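Geranyltranstransferase (IspA) (Helicobacter pylori, PDB 3LLW) probably acts as a magnesium-dependent prenyltransferase of the FPP/GGPP synthase family, joining isoprenoid diphosphates into longer chains for isoprene biosynthesis. Local coordinates at residues F40-M43 with V44-G48; F18-F21 with L22-H26. All coordinates share one frame; numbering follows the deposited sequence.

Interaction 1 (F40-M43 with V44-G48); sequences FFEM and VLNGG
Val44 lies across one face of the Phe41 ring, a CH-pi contact between side chains three residues apart near the C-terminal end of helix 36-45, in the largely helical fold of the FPP/GGPP synthases. CB of Val44 stands 3.9 Å from the ring centroid and only 6° off the ring normal, so the valine sits squarely above the middle of the ring. Its two methyls spread over the same face: CG1 reaches Phe41 CZ at 3.9 Å, while CG2 lies near CD1. With CG1 anti to the backbone N (chi1 -169°), that methyl is carried over the CZ end of the ring while CG2 stays over the CD1 side. Leu45 crosses the phenylalanine at about a right angle, its CG 4.0 Å from Phe41 CD2.

Behind these side chains, the carbonyl of Phe41 takes two amides: Leu45 N at 2.9 Å, and a weak bond from Val44 N. Asn46 N bonds to Glu42 O in the next helical step.

Further out, Leu81 and Cys85 of helix 73-94 pack on Phe41, and Thr88 of that helix and Leu127 of helix 117-137 pack on Val44. On the polar side, Glu42 is fixed by the hydroxyl of Tyr115 through OE1 and by a salt bridge from OE2 to Lys114. A water that can donate to either joins this carboxylate to the asparagine one turn on, 3.1 Å from Glu42 OE2 and 3.0 Å from Asn46 OD1.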
loop_
_atom_site.group_PDB
_atom_site.type_symbol
_atom_site.label_atom_id
_atom_site.label_comp_id
_atom_site.label_asym_id
_atom_site.label_seq_id
_atom_site.Cartn_x
_atom_site.Cartn_y
_atom_site.Cartn_z
ATOM N N PHE A 40 -9.925 5.185 -11.849
ATOM C CA PHE A 40 -8.817 5.254 -10.882
ATOM C C PHE A 40 -8.861 6.476 -9.961
ATOM O O PHE A 40 -8.834 6.322 -8.747
ATOM C CB PHE A 40 -7.452 5.174 -11.591
ATOM C CG PHE A 40 -6.270 5.275 -10.659
ATOM C CD1 PHE A 40 -6.076 4.332 -9.641
ATOM C CD2 PHE A 40 -5.347 6.309 -10.799
ATOM C CE1 PHE A 40 -4.985 4.420 -8.787
ATOM C CE2 PHE A 40 -4.244 6.411 -9.946
ATOM C CZ PHE A 40 -4.057 5.471 -8.941
ATOM N N PHE A 41 -8.948 7.675 -10.538
ATOM C CA PHE A 41 -8.848 8.910 -9.764
ATOM C C PHE A 41 -10.199 9.574 -9.487
ATOM O O PHE A 41 -10.279 10.548 -8.740
ATOM C CB PHE A 41 -7.907 9.879 -10.473
ATOM C CG PHE A 41 -6.952 10.593 -9.545
ATOM C CD1 PHE A 41 -6.000 9.879 -8.810
ATOM C CD2 PHE A 41 -6.988 11.980 -9.426
ATOM C CE1 PHE A 41 -5.095 10.540 -7.955
ATOM C CE2 PHE A 41 -6.097 12.654 -8.582
ATOM C CZ PHE A 41 -5.147 11.930 -7.844
ATOM N N GLU A 42 -11.251 9.029 -10.087
ATOM C CA GLU A 42 -12.596 9.583 -10.031
ATOM C C GLU A 42 -13.073 9.969 -8.623
ATOM O O GLU A 42 -13.572 11.078 -8.422
ATOM C CB GLU A 42 -13.580 8.587 -10.664
ATOM C CG GLU A 42 -14.899 9.200 -11.062
ATOM C CD GLU A 42 -15.792 8.241 -11.840
ATOM O OE1 GLU A 42 -15.262 7.431 -12.636
ATOM O OE2 GLU A 42 -17.026 8.310 -11.665
ATOM N N MET A 43 -12.914 9.061 -7.655
ATOM C CA MET A 43 -13.326 9.325 -6.271
ATOM C C MET A 43 -12.379 10.299 -5.544
ATOM O O MET A 43 -12.752 10.887 -4.523
ATOM C CB MET A 43 -13.480 8.023 -5.472
ATOM C CG MET A 43 -14.489 7.032 -6.038
ATOM S SD MET A 43 -16.122 7.716 -6.413
ATOM C CE MET A 43 -16.200 7.565 -8.159
ATOM N N VAL A 44 -11.165 10.478 -6.060
ATOM C CA VAL A 44 -10.263 11.491 -5.491
ATOM C C VAL A 44 -10.718 12.866 -5.985
ATOM O O VAL A 44 -10.748 13.831 -5.219
ATOM C CB VAL A 44 -8.768 11.269 -5.874
ATOM C CG1 VAL A 44 -7.839 12.177 -5.036
ATOM C CG2 VAL A 44 -8.383 9.819 -5.701
ATOM N N LEU A 45 -11.088 12.934 -7.267
ATOM C CA LEU A 45 -11.551 14.183 -7.879
ATOM C C LEU A 45 -12.874 14.628 -7.298
ATOM O O LEU A 45 -13.069 15.807 -7.014
ATOM C CB LEU A 45 -11.680 14.043 -9.399
ATOM C CG LEU A 45 -10.377 13.870 -10.180
ATOM C CD1 LEU A 45 -10.651 13.568 -11.640
ATOM C CD2 LEU A 45 -9.483 15.096 -10.048
ATOM N N ASN A 46 -13.765 13.666 -7.100
ATOM C CA ASN A 46 -15.131 13.931 -6.674
ATOM C C ASN A 46 -15.272 14.055 -5.161
ATOM O O ASN A 46 -16.356 14.355 -4.666
ATOM C CB ASN A 46 -16.070 12.821 -7.176
ATOM C CG ASN A 46 -16.424 12.948 -8.661
ATOM O OD1 ASN A 46 -17.392 12.338 -9.118
ATOM N ND2 ASN A 46 -15.645 13.725 -9.415
ATOM N N GLY A 47 -14.196 13.812 -4.417
ATOM C CA GLY A 47 -14.271 13.881 -2.956
ATOM C C GLY A 47 -14.127 15.309 -2.465
ATOM O O GLY A 47 -14.570 16.260 -3.120
ATOM N N GLY A 48 -13.548 15.457 -1.281
ATOM C CA GLY A 48 -12.750 16.639 -1.014
ATOM C C GLY A 48 -13.168 17.890 -0.279
ATOM O O GLY A 48 -13.580 18.870 -0.896
HETATM O O HOH W 1 -18.551 9.552 -9.323
#

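Interaction 2 (F18-F21 with L22-H26); sequences FESF and LKNHH
Leu22 reaches back along helix 6-23 to Phe18 and Glu19, a turn earlier, in an i to i+4 and i to i+3 packing at the C-terminal end of this helix of the prenyl synthase fold. From the backbone outward, its CB sits 3.7 Å from Glu19 O. CG is anti to the backbone N (chi1 172°), and from there the methyls diverge, CD1 toward the Phe18 ring and CD2 toward the Glu19 carboxylate. CD1 touches the Phe18 ring, 4.0 Å from CZ and little farther from CE2, at an oblique angle. CD2 lies 4.1 Å from Glu19 OE2, a loose contact with the carboxylate, whose other oxygen, OE1, forms a salt bridge with Arg50. The same leucine also packs on Arg50, on Leu81 of helix 73-94 and on Val44 and Leu45 of helix 36-45, and so spans several parts of the fold from a single helical position.

The backbone beneath it is regular until the helix runs out. Leu22 N bonds to Phe18 O, and Lys23 N to Glu19 O at 3.2 Å. Asn24, the first residue to leave helical angles, still gives its N-H to Ser20 O at 2.9 Å, with a weak second bond to Phe21 O.

Past this point the chain turns so that His25 comes back beside Phe21. Their rings meet obliquely, centroids 5.8 Å apart and planes at 40°. Tyr130 OH holds the imidazole through a hydrogen bond to NE2, and His25 CB rests 3.5 Å from Phe21 O.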
loop_
_atom_site.group_PDB
_atom_site.type_symbol
_atom_site.label_atom_id
_atom_site.label_comp_id
_atom_site.label_asym_id
_atom_site.label_seq_id
_atom_site.Cartn_x
_atom_site.Cartn_y
_atom_site.Cartn_z
ATOM N N PHE A 18 -2.916 23.618 -4.206
ATOM C CA PHE A 18 -2.859 22.169 -4.081
ATOM C C PHE A 18 -4.084 21.555 -4.752
ATOM O O PHE A 18 -3.972 20.527 -5.426
ATOM C CB PHE A 18 -2.766 21.673 -2.633
ATOM C CG PHE A 18 -3.115 20.203 -2.487
ATOM C CD1 PHE A 18 -2.203 19.220 -2.876
ATOM C CD2 PHE A 18 -4.379 19.808 -2.028
ATOM C CE1 PHE A 18 -2.522 17.875 -2.778
ATOM C CE2 PHE A 18 -4.723 18.449 -1.932
ATOM C CZ PHE A 18 -3.795 17.482 -2.298
ATOM N N GLU A 19 -5.240 22.183 -4.558
ATOM C CA GLU A 19 -6.497 21.663 -5.104
ATOM C C GLU A 19 -6.462 21.607 -6.635
ATOM O O GLU A 19 -7.016 20.692 -7.246
ATOM C CB GLU A 19 -7.690 22.471 -4.573
ATOM C CG GLU A 19 -9.071 22.142 -5.203
ATOM C CD GLU A 19 -9.515 20.679 -5.031
ATOM O OE1 GLU A 19 -9.779 20.247 -3.889
ATOM O OE2 GLU A 19 -9.627 19.965 -6.051
ATOM N N SER A 20 -5.769 22.559 -7.249
ATOM C CA SER A 20 -5.679 22.611 -8.701
ATOM C C SER A 20 -4.766 21.500 -9.228
ATOM O O SER A 20 -5.096 20.829 -10.207
ATOM C CB SER A 20 -5.191 23.986 -9.152
ATOM O OG SER A 20 -5.536 24.207 -10.499
ATOM N N PHE A 21 -3.629 21.315 -8.557
ATOM C CA PHE A 21 -2.695 20.217 -8.811
ATOM C C PHE A 21 -3.377 18.836 -8.800
ATOM O O PHE A 21 -3.109 17.999 -9.658
ATOM C CB PHE A 21 -1.573 20.284 -7.767
ATOM C CG PHE A 21 -0.606 19.135 -7.802
ATOM C CD1 PHE A 21 0.585 19.236 -8.523
ATOM C CD2 PHE A 21 -0.834 17.980 -7.045
ATOM C CE1 PHE A 21 1.515 18.185 -8.534
ATOM C CE2 PHE A 21 0.083 16.925 -7.052
ATOM C CZ PHE A 21 1.260 17.026 -7.794
ATOM N N LEU A 22 -4.285 18.637 -7.887
ATOM C CA LEU A 22 -4.967 17.392 -7.769
ATOM C C LEU A 22 -5.951 17.202 -8.916
ATOM O O LEU A 22 -6.094 16.137 -9.440
ATOM C CB LEU A 22 -5.641 17.340 -6.415
ATOM C CG LEU A 22 -6.593 16.234 -6.047
ATOM C CD1 LEU A 22 -6.789 16.158 -4.590
ATOM C CD2 LEU A 22 -7.892 16.361 -6.740
ATOM N N LYS A 23 -6.610 18.271 -9.302
ATOM C CA LYS A 23 -7.497 18.333 -10.477
ATOM C C LYS A 23 -6.752 17.993 -11.775
ATOM O O LYS A 23 -7.273 17.281 -12.621
ATOM C CB LYS A 23 -8.142 19.723 -10.564
ATOM C CG LYS A 23 -9.188 19.905 -11.661
ATOM C CD LYS A 23 -9.322 21.374 -12.091
ATOM C CE LYS A 23 -10.402 22.125 -11.305
ATOM N NZ LYS A 23 -9.984 22.519 -9.923
ATOM N N ASN A 24 -5.517 18.475 -11.906
ATOM C CA ASN A 24 -4.713 18.275 -13.116
ATOM C C ASN A 24 -3.785 17.078 -13.063
ATOM O O ASN A 24 -2.955 16.892 -13.958
ATOM C CB ASN A 24 -3.885 19.529 -13.422
ATOM C CG ASN A 24 -4.732 20.675 -13.909
ATOM O OD1 ASN A 24 -5.652 20.492 -14.712
ATOM N ND2 ASN A 24 -4.428 21.873 -13.425
ATOM N N HIS A 25 -3.908 16.281 -12.005
ATOM C CA HIS A 25 -3.113 15.074 -11.869
ATOM C C HIS A 25 -3.728 13.991 -12.741
ATOM O O HIS A 25 -4.872 13.588 -12.533
ATOM C CB HIS A 25 -3.028 14.622 -10.408
ATOM C CG HIS A 25 -1.966 13.600 -10.166
ATOM N ND1 HIS A 25 -0.632 13.926 -10.061
ATOM C CD2 HIS A 25 -2.036 12.254 -10.048
ATOM C CE1 HIS A 25 0.076 12.828 -9.872
ATOM N NE2 HIS A 25 -0.754 11.799 -9.862
ATOM N N HIS A 26 -2.971 13.562 -13.742
ATOM C CA HIS A 26 -3.425 12.534 -14.665
ATOM C C HIS A 26 -2.434 11.391 -14.660
ATOM O O HIS A 26 -1.216 11.600 -14.679
ATOM C CB HIS A 26 -3.592 13.080 -16.089
ATOM C CG HIS A 26 -4.565 14.216 -16.195
ATOM N ND1 HIS A 26 -5.917 14.066 -15.959
ATOM C CD2 HIS A 26 -4.382 15.520 -16.520
ATOM C CE1 HIS A 26 -6.522 15.229 -16.128
ATOM N NE2 HIS A 26 -5.614 16.128 -16.469
#

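Interactions 1 and 2 show how the ends of two helices consecutive in the chain, 6-23 and 36-45, can be packed against each other; their centres are about 11 Å apart. The carbonyl oxygen of Leu22 touches two side chains of the other helix end, 3.6 Å from Phe41 CE2 and from Leu45 CD2. An aromatic contact lies alongside, the Phe41 and His25 rings meeting with planes at about 35° and Phe41 CZ 3.8 Å from His25 CD2. The two ends share helix 73-94 as a common neighbour, through Leu81. Interaction 2 lies away from the annotated magnesium site, whereas in interaction 1 the side chain of Met43 is about 11 Å from that of Asp94, a magnesium ligand in this protein although no metal is bound here.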